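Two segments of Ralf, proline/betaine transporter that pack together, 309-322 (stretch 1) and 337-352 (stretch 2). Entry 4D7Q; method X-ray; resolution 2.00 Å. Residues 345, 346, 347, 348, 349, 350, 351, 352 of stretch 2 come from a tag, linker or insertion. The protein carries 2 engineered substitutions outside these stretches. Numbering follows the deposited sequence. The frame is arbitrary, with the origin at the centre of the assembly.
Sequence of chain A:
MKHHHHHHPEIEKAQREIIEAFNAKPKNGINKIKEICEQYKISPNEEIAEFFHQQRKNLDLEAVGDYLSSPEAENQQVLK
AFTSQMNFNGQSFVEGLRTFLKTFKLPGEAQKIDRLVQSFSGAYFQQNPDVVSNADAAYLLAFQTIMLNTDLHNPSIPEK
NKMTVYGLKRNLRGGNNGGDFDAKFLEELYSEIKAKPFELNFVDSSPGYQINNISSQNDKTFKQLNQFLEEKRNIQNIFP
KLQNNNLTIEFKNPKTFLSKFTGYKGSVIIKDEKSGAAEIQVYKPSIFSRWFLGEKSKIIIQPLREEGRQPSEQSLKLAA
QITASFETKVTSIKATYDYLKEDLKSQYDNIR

Stretch 1 (309-322) RQPSEQSLKLAAQI
Stretch 2, residues 337-352: YDYLKEDLKSQYDNIR

Two helices of one chain, 313-322 and 341-351, each preceded by an extended or turning lead-in, pack with their N-to-C directions 54° apart (signed crossing angle -54°) and their axes 8.7 Å apart at closest approach. Phi/psi values stay near -62/-43 through most of both helices. In the register, Gln310 CA lies 6.0 Å from Asp338 CA, Leu316 CA lies 7.2 Å from Leu344 CA, Ala320 CA lies 4.9 Å from Tyr348 CA, and Gln321 CA lies 6.4 Å from Ile351 CA, so the backbones come nearest where stretch 1 presents an alanine. Together the stretches bury 705 Å². Residues 345-352 come from a tag, so the C-terminal half of this interface is not wholly native.

The first helix starts after Gln310 (-59/155), Pro311 (-69/154, C-gamma exo) and Ser312 (-74/171). Ser312, chi1 p, is its N-cap: Ser315 N donates to Ser312 OG at 3.3 Å with an N-H...O angle of 154°. Tyr339 (-118/131, chi1 m, chi2 -74°) lies across this entrance. Its hydroxyl donates to the backbone carbonyl, Tyr339 OH to Pro311 O at 2.7 Å, the single hydrogen bond between the stretches, and Pro311 O lies near the ring plane at the edge. Glu313 N is 3.3 Å from Tyr339 OH, but the poor angle rules out a second bond. Pro311 CD packs 4.0 Å from Tyr339 CE2 and also lies 3.4 Å from Asp338 OD2, while Gln310 CB approaches Asp338 OD1 to 3.3 Å; both carboxylate oxygens are hydrogen-bonded elsewhere in the structure.

Leu316 (chi1 t, chi2 p) is the bump from stretch 1 with the largest covered area, 107 Å². Its CD2 lies over one face of the Tyr339 ring, 4.0 Å from the centroid and 22° off the normal, a CH-pi contact; the same Leu316 CD2 is 3.9 Å from Gln347 CG. The other methyl, Leu316 CD1, meets Leu344 CD1 at 3.5 Å. Leu344 (chi1 m, chi2 p) starts sideways at CA-to-CB, but its end comes nearer, which permits this contact.

In return, tag residue Gln347 (chi1 m, chi2 m, chi3 17°) is a knob in the hole formed by Glu313, Leu316, Lys317 and Ala320. The fit is one of shape: Gln347 CB is 3.9 Å from Ala320 CB, Gln347 OE1 is 3.8 Å from Lys317 CG, and Gln347 NE2 stays 4.2 Å from Glu313 O, with no hydrogen bond to stretch 1. Lys317, t at all four chi angles, leads its end away and lends its CG to the wall.

Ala320 points toward stretch 2, and its small side chain meets backbone directly: Ala320 CB lies 3.8 Å from both Gln347 C and Tyr348 N. One turn on, tag residue Ile351 (chi1 m, chi2 143°, between wells) brings its CD1 to 3.8 Å from Ala320 CB and to 3.8 Å from Gln321 CG, with Lys317 O at 4.0 Å from Ile351 CD1. That methyl therefore fills the hollow among Lys317, Ala320 and Gln321.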

ATOM      1  N   ARG A 309     -16.673  -0.920   9.745  1.00 44.94           N
ATOM      2  CA  ARG A 309     -17.451  -2.138   9.523  1.00 44.34           C
ATOM      3  C   ARG A 309     -17.185  -2.638   8.093  1.00 45.16           C
ATOM      4  O   ARG A 309     -16.765  -1.853   7.232  1.00 44.26           O
ATOM      5  N   GLN A 310     -17.402  -3.943   7.856  1.00 39.43           N
ATOM      6  CA  GLN A 310     -17.221  -4.578   6.555  1.00 38.74           C
ATOM      7  C   GLN A 310     -18.123  -3.937   5.486  1.00 41.46           C
ATOM      8  O   GLN A 310     -19.189  -3.432   5.846  1.00 42.65           O
ATOM      9  CB  GLN A 310     -17.517  -6.096   6.663  1.00 40.47           C
ATOM     10  CG  GLN A 310     -18.980  -6.526   6.658  1.00 48.18           C
ATOM     11  CD  GLN A 310     -19.085  -8.021   6.806  1.00 73.01           C
ATOM     12  OE1 GLN A 310     -19.098  -8.772   5.821  1.00 72.42           O
ATOM     13  NE2 GLN A 310     -19.116  -8.486   8.043  1.00 62.50           N
ATOM     14  N   PRO A 311     -17.785  -3.993   4.175  1.00 36.08           N
ATOM     15  CA  PRO A 311     -18.741  -3.500   3.170  1.00 35.59           C
ATOM     16  C   PRO A 311     -19.947  -4.448   3.128  1.00 40.07           C
ATOM     17  O   PRO A 311     -19.825  -5.625   3.466  1.00 39.53           O
ATOM     18  CB  PRO A 311     -17.958  -3.585   1.850  1.00 36.30           C
ATOM     19  CG  PRO A 311     -16.529  -3.843   2.232  1.00 40.49           C
ATOM     20  CD  PRO A 311     -16.608  -4.597   3.521  1.00 36.59           C
ATOM     21  N   SER A 312     -21.102  -3.943   2.719  1.00 36.80           N
ATOM     22  CA  SER A 312     -22.314  -4.768   2.586  1.00 36.57           C
ATOM     23  C   SER A 312     -22.197  -5.655   1.351  1.00 39.09           C
ATOM     24  O   SER A 312     -21.305  -5.456   0.519  1.00 37.47           O
ATOM     25  CB  SER A 312     -23.534  -3.864   2.423  1.00 38.94           C
ATOM     26  OG  SER A 312     -23.357  -2.965   1.339  1.00 43.57           O
ATOM     27  N   GLU A 313     -23.133  -6.596   1.200  1.00 36.50           N
ATOM     28  CA  GLU A 313     -23.235  -7.454   0.020  1.00 36.25           C
ATOM     29  C   GLU A 313     -23.476  -6.558  -1.214  1.00 36.44           C
ATOM     30  O   GLU A 313     -22.939  -6.838  -2.284  1.00 35.04           O
ATOM     31  CB  GLU A 313     -24.400  -8.436   0.200  1.00 38.64           C
ATOM     32  CG  GLU A 313     -24.222  -9.736  -0.564  1.00 53.61           C
ATOM     33  CD  GLU A 313     -25.276 -10.774  -0.231  1.00 73.69           C
ATOM     34  OE1 GLU A 313     -25.153 -11.436   0.825  1.00 68.34           O
ATOM     35  OE2 GLU A 313     -26.237 -10.911  -1.020  1.00 67.83           O
ATOM     36  N   GLN A 314     -24.254  -5.460  -1.040  1.00 32.13           N
ATOM     37  CA  GLN A 314     -24.570  -4.461  -2.070  1.00 31.58           C
ATOM     38  C   GLN A 314     -23.289  -3.799  -2.628  1.00 33.96           C
ATOM     39  O   GLN A 314     -23.159  -3.620  -3.844  1.00 33.77           O
ATOM     40  CB  GLN A 314     -25.549  -3.390  -1.529  1.00 32.89           C
ATOM     41  CG  GLN A 314     -26.082  -2.452  -2.629  1.00 48.07           C
ATOM     42  CD  GLN A 314     -26.617  -3.168  -3.864  1.00 61.54           C
ATOM     43  OE1 GLN A 314     -27.417  -4.111  -3.773  1.00 57.66           O
ATOM     44  NE2 GLN A 314     -26.180  -2.733  -5.048  1.00 41.93           N
ATOM     45  N   SER A 315     -22.357  -3.451  -1.732  1.00 30.28           N
ATOM     46  CA  SER A 315     -21.051  -2.861  -2.062  1.00 29.40           C
ATOM     47  C   SER A 315     -20.190  -3.840  -2.895  1.00 32.26           C
ATOM     48  O   SER A 315     -19.590  -3.434  -3.896  1.00 30.18           O
ATOM     49  CB  SER A 315     -20.325  -2.465  -0.785  1.00 31.12           C
ATOM     50  OG  SER A 315     -20.978  -1.346  -0.210  1.00 33.81           O
ATOM     51  N   LEU A 316     -20.173  -5.132  -2.496  1.00 29.15           N
ATOM     52  CA  LEU A 316     -19.470  -6.193  -3.200  1.00 28.86           C
ATOM     53  C   LEU A 316     -20.036  -6.315  -4.622  1.00 32.40           C
ATOM     54  O   LEU A 316     -19.264  -6.384  -5.581  1.00 32.04           O
ATOM     55  CB  LEU A 316     -19.601  -7.528  -2.416  1.00 29.41           C
ATOM     56  CG  LEU A 316     -19.034  -8.797  -3.096  1.00 34.39           C
ATOM     57  CD1 LEU A 316     -17.525  -8.715  -3.309  1.00 34.75           C
ATOM     58  CD2 LEU A 316     -19.384 -10.035  -2.324  1.00 36.27           C
ATOM     59  N   LYS A 317     -21.384  -6.273  -4.761  1.00 28.43           N
ATOM     60  CA  LYS A 317     -22.045  -6.322  -6.066  1.00 27.42           C
ATOM     61  C   LYS A 317     -21.631  -5.108  -6.910  1.00 29.82           C
ATOM     62  O   LYS A 317     -21.218  -5.268  -8.061  1.00 27.59           O
ATOM     63  CB  LYS A 317     -23.567  -6.353  -5.871  1.00 30.43           C
ATOM     64  CG  LYS A 317     -24.338  -6.670  -7.140  1.00 47.26           C
ATOM     65  CD  LYS A 317     -25.809  -6.371  -6.980  1.00 55.32           C
ATOM     66  CE  LYS A 317     -26.548  -6.505  -8.288  1.00 74.42           C
ATOM     67  NZ  LYS A 317     -28.019  -6.613  -8.080  1.00 87.55           N
ATOM     68  N   LEU A 318     -21.705  -3.893  -6.315  1.00 26.90           N
ATOM     69  CA  LEU A 318     -21.314  -2.656  -6.995  1.00 26.23           C
ATOM     70  C   LEU A 318     -19.857  -2.705  -7.466  1.00 28.58           C
ATOM     71  O   LEU A 318     -19.604  -2.358  -8.627  1.00 29.33           O
ATOM     72  CB  LEU A 318     -21.588  -1.413  -6.110  1.00 26.02           C
ATOM     73  CG  LEU A 318     -21.245  -0.023  -6.698  1.00 28.14           C
ATOM     74  CD1 LEU A 318     -22.079   0.298  -7.959  1.00 27.12           C
ATOM     75  CD2 LEU A 318     -21.433   1.050  -5.667  1.00 27.74           C
ATOM     76  N   ALA A 319     -18.921  -3.222  -6.621  1.00 22.89           N
ATOM     77  CA  ALA A 319     -17.513  -3.346  -7.026  1.00 22.64           C
ATOM     78  C   ALA A 319     -17.387  -4.307  -8.232  1.00 28.14           C
ATOM     79  O   ALA A 319     -16.721  -3.946  -9.202  1.00 27.55           O
ATOM     80  CB  ALA A 319     -16.636  -3.804  -5.865  1.00 22.12           C
ATOM     81  N   ALA A 320     -18.131  -5.448  -8.235  1.00 27.19           N
ATOM     82  CA  ALA A 320     -18.128  -6.377  -9.379  1.00 27.69           C
ATOM     83  C   ALA A 320     -18.762  -5.767 -10.641  1.00 30.64           C
ATOM     84  O   ALA A 320     -18.255  -6.025 -11.731  1.00 29.03           O
ATOM     85  CB  ALA A 320     -18.810  -7.689  -9.025  1.00 28.62           C
ATOM     86  N   GLN A 321     -19.851  -4.954 -10.497  1.00 28.18           N
ATOM     87  CA  GLN A 321     -20.538  -4.276 -11.633  1.00 27.97           C
ATOM     88  C   GLN A 321     -19.616  -3.264 -12.303  1.00 31.19           C
ATOM     89  O   GLN A 321     -19.551  -3.195 -13.533  1.00 31.16           O
ATOM     90  CB  GLN A 321     -21.831  -3.565 -11.178  1.00 28.84           C
ATOM     91  CG  GLN A 321     -22.944  -4.533 -10.794  1.00 37.82           C
ATOM     92  CD  GLN A 321     -24.146  -3.868 -10.173  1.00 41.92           C
ATOM     93  OE1 GLN A 321     -24.057  -3.159  -9.173  1.00 32.49           O
ATOM     94  NE2 GLN A 321     -25.308  -4.128 -10.729  1.00 35.93           N
ATOM     95  N   ILE A 322     -18.917  -2.468 -11.482  1.00 27.88           N
ATOM     96  CA  ILE A 322     -17.955  -1.455 -11.931  1.00 27.13           C
ATOM     97  C   ILE A 322     -16.835  -2.164 -12.681  1.00 29.81           C
ATOM     98  O   ILE A 322     -16.498  -1.751 -13.797  1.00 28.58           O
ATOM     99  CB  ILE A 322     -17.410  -0.641 -10.729  1.00 29.14           C
ATOM    100  CG1 ILE A 322     -18.516   0.290 -10.156  1.00 29.51           C
ATOM    101  CG2 ILE A 322     -16.125   0.161 -11.129  1.00 28.55           C
ATOM    102  CD1 ILE A 322     -18.247   0.837  -8.718  1.00 34.60           C
ATOM    103  N   TYR A 337     -10.290  -8.133   3.146  1.00 27.24           N
ATOM    104  CA  TYR A 337     -10.249  -8.517   4.554  1.00 27.90           C
ATOM    105  C   TYR A 337     -11.575  -9.209   4.990  1.00 32.90           C
ATOM    106  O   TYR A 337     -11.569 -10.091   5.856  1.00 31.96           O
ATOM    107  CB  TYR A 337     -10.008  -7.263   5.402  1.00 28.58           C
ATOM    108  CG  TYR A 337      -9.741  -7.554   6.863  1.00 30.02           C
ATOM    109  CD1 TYR A 337      -8.535  -8.117   7.273  1.00 32.04           C
ATOM    110  CD2 TYR A 337     -10.677  -7.224   7.843  1.00 29.90           C
ATOM    111  CE1 TYR A 337      -8.272  -8.360   8.619  1.00 32.27           C
ATOM    112  CE2 TYR A 337     -10.403  -7.417   9.196  1.00 30.38           C
ATOM    113  CZ  TYR A 337      -9.193  -7.979   9.579  1.00 34.63           C
ATOM    114  OH  TYR A 337      -8.926  -8.257  10.898  1.00 29.66           O
ATOM    115  N   ASP A 338     -12.701  -8.806   4.366  1.00 29.93           N
ATOM    116  CA  ASP A 338     -14.039  -9.275   4.698  1.00 30.35           C
ATOM    117  C   ASP A 338     -14.656 -10.326   3.773  1.00 35.87           C
ATOM    118  O   ASP A 338     -15.519 -11.099   4.206  1.00 36.65           O
ATOM    119  CB  ASP A 338     -14.958  -8.062   4.778  1.00 32.36           C
ATOM    120  CG  ASP A 338     -14.455  -7.026   5.757  1.00 35.10           C
ATOM    121  OD1 ASP A 338     -14.466  -7.307   6.968  1.00 34.05           O
ATOM    122  OD2 ASP A 338     -14.061  -5.936   5.308  1.00 35.12           O
ATOM    123  N   TYR A 339     -14.257 -10.325   2.506  1.00 31.80           N
ATOM    124  CA  TYR A 339     -14.805 -11.225   1.506  1.00 31.71           C
ATOM    125  C   TYR A 339     -13.756 -12.133   0.937  1.00 36.61           C
ATOM    126  O   TYR A 339     -12.680 -11.679   0.517  1.00 34.87           O
ATOM    127  CB  TYR A 339     -15.491 -10.430   0.390  1.00 32.82           C
ATOM    128  CG  TYR A 339     -16.763  -9.764   0.860  1.00 34.53           C
ATOM    129  CD1 TYR A 339     -17.923 -10.507   1.081  1.00 36.60           C
ATOM    130  CD2 TYR A 339     -16.806  -8.392   1.108  1.00 34.69           C
ATOM    131  CE1 TYR A 339     -19.096  -9.904   1.530  1.00 38.14           C
ATOM    132  CE2 TYR A 339     -17.982  -7.773   1.540  1.00 35.91           C
ATOM    133  CZ  TYR A 339     -19.116  -8.538   1.771  1.00 44.85           C
ATOM    134  OH  TYR A 339     -20.268  -7.957   2.241  1.00 45.46           O
ATOM    135  N   LEU A 340     -14.082 -13.426   0.903  1.00 33.14           N
ATOM    136  CA  LEU A 340     -13.213 -14.459   0.367  1.00 33.10           C
ATOM    137  C   LEU A 340     -13.041 -14.236  -1.133  1.00 34.45           C
ATOM    138  O   LEU A 340     -13.905 -13.624  -1.757  1.00 31.30           O
ATOM    139  CB  LEU A 340     -13.821 -15.860   0.644  1.00 34.05           C
ATOM    140  CG  LEU A 340     -13.959 -16.280   2.126  1.00 39.93           C
ATOM    141  CD1 LEU A 340     -14.660 -17.636   2.251  1.00 40.67           C
ATOM    142  CD2 LEU A 340     -12.596 -16.363   2.824  1.00 43.48           C
ATOM    143  N   LYS A 341     -11.932 -14.735  -1.714  1.00 31.76           N
ATOM    144  CA  LYS A 341     -11.695 -14.628  -3.157  1.00 31.02           C
ATOM    145  C   LYS A 341     -12.875 -15.205  -3.972  1.00 35.57           C
ATOM    146  O   LYS A 341     -13.249 -14.630  -5.006  1.00 36.40           O
ATOM    147  CB  LYS A 341     -10.386 -15.337  -3.546  1.00 32.24           C
ATOM    148  CG  LYS A 341     -10.112 -15.288  -5.045  1.00 23.36           C
ATOM    149  CD  LYS A 341      -8.846 -16.018  -5.404  1.00 30.16           C
ATOM    150  CE  LYS A 341      -8.694 -16.106  -6.899  1.00 35.41           C
ATOM    151  NZ  LYS A 341      -7.348 -16.608  -7.268  1.00 43.35           N
ATOM    152  N   GLU A 342     -13.473 -16.316  -3.487  1.00 31.61           N
ATOM    153  CA  GLU A 342     -14.581 -16.983  -4.172  1.00 32.68           C
ATOM    154  C   GLU A 342     -15.824 -16.137  -4.284  1.00 37.69           C
ATOM    155  O   GLU A 342     -16.541 -16.260  -5.276  1.00 38.13           O
ATOM    156  CB  GLU A 342     -14.892 -18.381  -3.575  1.00 34.80           C
ATOM    157  CG  GLU A 342     -15.343 -18.353  -2.118  1.00 42.49           C
ATOM    158  CD  GLU A 342     -15.784 -19.676  -1.530  1.00 63.42           C
ATOM    159  OE1 GLU A 342     -15.249 -20.728  -1.949  1.00 55.82           O
ATOM    160  OE2 GLU A 342     -16.642 -19.653  -0.619  1.00 62.13           O
ATOM    161  N   ASP A 343     -16.088 -15.283  -3.269  1.00 34.38           N
ATOM    162  CA  ASP A 343     -17.252 -14.387  -3.237  1.00 34.66           C
ATOM    163  C   ASP A 343     -17.068 -13.300  -4.276  1.00 36.70           C
ATOM    164  O   ASP A 343     -18.025 -12.941  -4.968  1.00 36.90           O
ATOM    165  CB  ASP A 343     -17.404 -13.751  -1.841  1.00 36.73           C
ATOM    166  CG  ASP A 343     -17.701 -14.751  -0.744  1.00 46.91           C
ATOM    167  OD1 ASP A 343     -18.297 -15.804  -1.051  1.00 46.24           O
ATOM    168  OD2 ASP A 343     -17.354 -14.469   0.428  1.00 55.06           O
ATOM    169  N   LEU A 344     -15.721 -12.769  -4.360  1.00 31.16           N
ATOM    170  CA  LEU A 344     -15.487 -11.772  -5.398  1.00 30.37           C
ATOM    171  C   LEU A 344     -15.580 -12.394  -6.782  1.00 33.58           C
ATOM    172  O   LEU A 344     -16.223 -11.825  -7.658  1.00 31.68           O
ATOM    173  CB  LEU A 344     -14.134 -11.080  -5.205  1.00 29.68           C
ATOM    174  CG  LEU A 344     -14.126  -9.894  -4.244  1.00 34.34           C
ATOM    175  CD1 LEU A 344     -14.419 -10.347  -2.832  1.00 35.18           C
ATOM    176  CD2 LEU A 344     -12.781  -9.229  -4.244  1.00 37.01           C
ATOM    177  N   LYS A 345     -15.079 -13.515  -7.008  1.00 31.55           N
ATOM    178  CA  LYS A 345     -15.040 -14.180  -8.305  1.00 31.06           C
ATOM    179  C   LYS A 345     -16.431 -14.523  -8.807  1.00 36.33           C
ATOM    180  O   LYS A 345     -16.727 -14.247  -9.965  1.00 36.35           O
ATOM    181  CB  LYS A 345     -14.135 -15.429  -8.240  1.00 33.64           C
ATOM    182  CG  LYS A 345     -14.070 -16.251  -9.533  1.00 35.73           C
ATOM    183  CD  LYS A 345     -12.996 -17.327  -9.444  1.00 45.96           C
ATOM    184  CE  LYS A 345     -12.876 -18.138 -10.718  1.00 52.28           C
ATOM    185  NZ  LYS A 345     -13.909 -19.205 -10.787  1.00 65.31           N
ATOM    186  N   SER A 346     -17.282 -15.118  -7.960  1.00 34.77           N
ATOM    187  CA  SER A 346     -18.642 -15.489  -8.383  1.00 35.84           C
ATOM    188  C   SER A 346     -19.474 -14.251  -8.740  1.00 40.93           C
ATOM    189  O   SER A 346     -20.077 -14.229  -9.813  1.00 41.90           O
ATOM    190  CB  SER A 346     -19.332 -16.369  -7.347  1.00 39.93           C
ATOM    191  OG  SER A 346     -19.376 -15.753  -6.074  1.00 52.41           O
ATOM    192  N   GLN A 347     -19.431 -13.192  -7.899  1.00 36.75           N
ATOM    193  CA  GLN A 347     -20.117 -11.918  -8.172  1.00 35.85           C
ATOM    194  C   GLN A 347     -19.653 -11.365  -9.529  1.00 37.39           C
ATOM    195  O   GLN A 347     -20.491 -10.985 -10.343  1.00 38.01           O
ATOM    196  CB  GLN A 347     -19.852 -10.883  -7.058  1.00 36.47           C
ATOM    197  CG  GLN A 347     -20.684 -11.089  -5.800  1.00 45.72           C
ATOM    198  CD  GLN A 347     -22.042 -10.411  -5.840  1.00 59.70           C
ATOM    199  OE1 GLN A 347     -22.560 -10.012  -6.894  1.00 55.11           O
ATOM    200  NE2 GLN A 347     -22.648 -10.261  -4.670  1.00 47.60           N
ATOM    201  N   TYR A 348     -18.330 -11.379  -9.794  1.00 31.68           N
ATOM    202  CA  TYR A 348     -17.790 -10.921 -11.071  1.00 32.32           C
ATOM    203  C   TYR A 348     -18.274 -11.803 -12.246  1.00 38.86           C
ATOM    204  O   TYR A 348     -18.782 -11.267 -13.232  1.00 38.87           O
ATOM    205  CB  TYR A 348     -16.253 -10.835 -11.030  1.00 32.15           C
ATOM    206  CG  TYR A 348     -15.646 -10.373 -12.340  1.00 32.46           C
ATOM    207  CD1 TYR A 348     -15.606  -9.023 -12.674  1.00 33.45           C
ATOM    208  CD2 TYR A 348     -15.091 -11.288 -13.237  1.00 33.06           C
ATOM    209  CE1 TYR A 348     -15.049  -8.593 -13.876  1.00 33.33           C
ATOM    210  CE2 TYR A 348     -14.545 -10.871 -14.449  1.00 32.81           C
ATOM    211  CZ  TYR A 348     -14.516  -9.521 -14.758  1.00 38.81           C
ATOM    212  OH  TYR A 348     -13.919  -9.095 -15.916  1.00 36.72           O
ATOM    213  N   ASP A 349     -18.135 -13.141 -12.117  1.00 36.76           N
ATOM    214  CA  ASP A 349     -18.553 -14.137 -13.114  1.00 37.12           C
ATOM    215  C   ASP A 349     -20.061 -14.077 -13.415  1.00 41.42           C
ATOM    216  O   ASP A 349     -20.442 -14.296 -14.559  1.00 40.53           O
ATOM    217  CB  ASP A 349     -18.171 -15.570 -12.672  1.00 38.21           C
ATOM    218  CG  ASP A 349     -16.693 -15.901 -12.633  1.00 43.89           C
ATOM    219  OD1 ASP A 349     -15.901 -15.199 -13.310  1.00 44.04           O
ATOM    220  OD2 ASP A 349     -16.328 -16.874 -11.946  1.00 48.36           O
ATOM    221  N   ASN A 350     -20.908 -13.776 -12.397  1.00 39.75           N
ATOM    222  CA  ASN A 350     -22.367 -13.645 -12.574  1.00 40.90           C
ATOM    223  C   ASN A 350     -22.726 -12.402 -13.411  1.00 47.20           C
ATOM    224  O   ASN A 350     -23.671 -12.453 -14.197  1.00 48.38           O
ATOM    225  CB  ASN A 350     -23.090 -13.564 -11.222  1.00 42.33           C
ATOM    226  CG  ASN A 350     -23.079 -14.814 -10.364  1.00 64.18           C
ATOM    227  OD1 ASN A 350     -22.741 -15.925 -10.803  1.00 57.45           O
ATOM    228  ND2 ASN A 350     -23.459 -14.648  -9.099  1.00 54.39           N
ATOM    229  N   ILE A 351     -21.999 -11.284 -13.206  1.00 43.57           N
ATOM    230  CA  ILE A 351     -22.214 -10.018 -13.908  1.00 43.22           C
ATOM    231  C   ILE A 351     -21.534 -10.025 -15.286  1.00 47.67           C
ATOM    232  O   ILE A 351     -22.183  -9.707 -16.283  1.00 48.04           O
ATOM    233  CB  ILE A 351     -21.851  -8.788 -13.010  1.00 45.34           C
ATOM    234  CG1 ILE A 351     -22.845  -8.685 -11.825  1.00 46.11           C
ATOM    235  CG2 ILE A 351     -21.831  -7.460 -13.798  1.00 44.16           C
ATOM    236  CD1 ILE A 351     -22.219  -8.228 -10.500  1.00 52.03           C
ATOM    237  N   ARG A 352     -20.238 -10.394 -15.334  1.00 44.03           N
ATOM    238  CA  ARG A 352     -19.445 -10.483 -16.563  1.00 46.14           C
ATOM    239  C   ARG A 352     -19.893 -11.713 -17.345  1.00 66.08           C
ATOM    240  O   ARG A 352     -19.932 -11.654 -18.565  1.00 48.70           O
ATOM    241  CB  ARG A 352     -17.934 -10.573 -16.243  1.00 42.05           C
ATOM    242  CG  ARG A 352     -16.998 -10.591 -17.458  1.00 41.39           C
ATOM    243  CD  ARG A 352     -16.793  -9.193 -18.024  1.00 43.49           C
ATOM    244  NE  ARG A 352     -15.666  -9.131 -18.951  1.00 41.34           N
ATOM    245  CZ  ARG A 352     -15.112  -8.004 -19.379  1.00 49.12           C
ATOM    246  NH1 ARG A 352     -15.567  -6.829 -18.957  1.00 26.41           N
ATOM    247  NH2 ARG A 352     -14.097  -8.042 -20.231  1.00 36.65           N
TER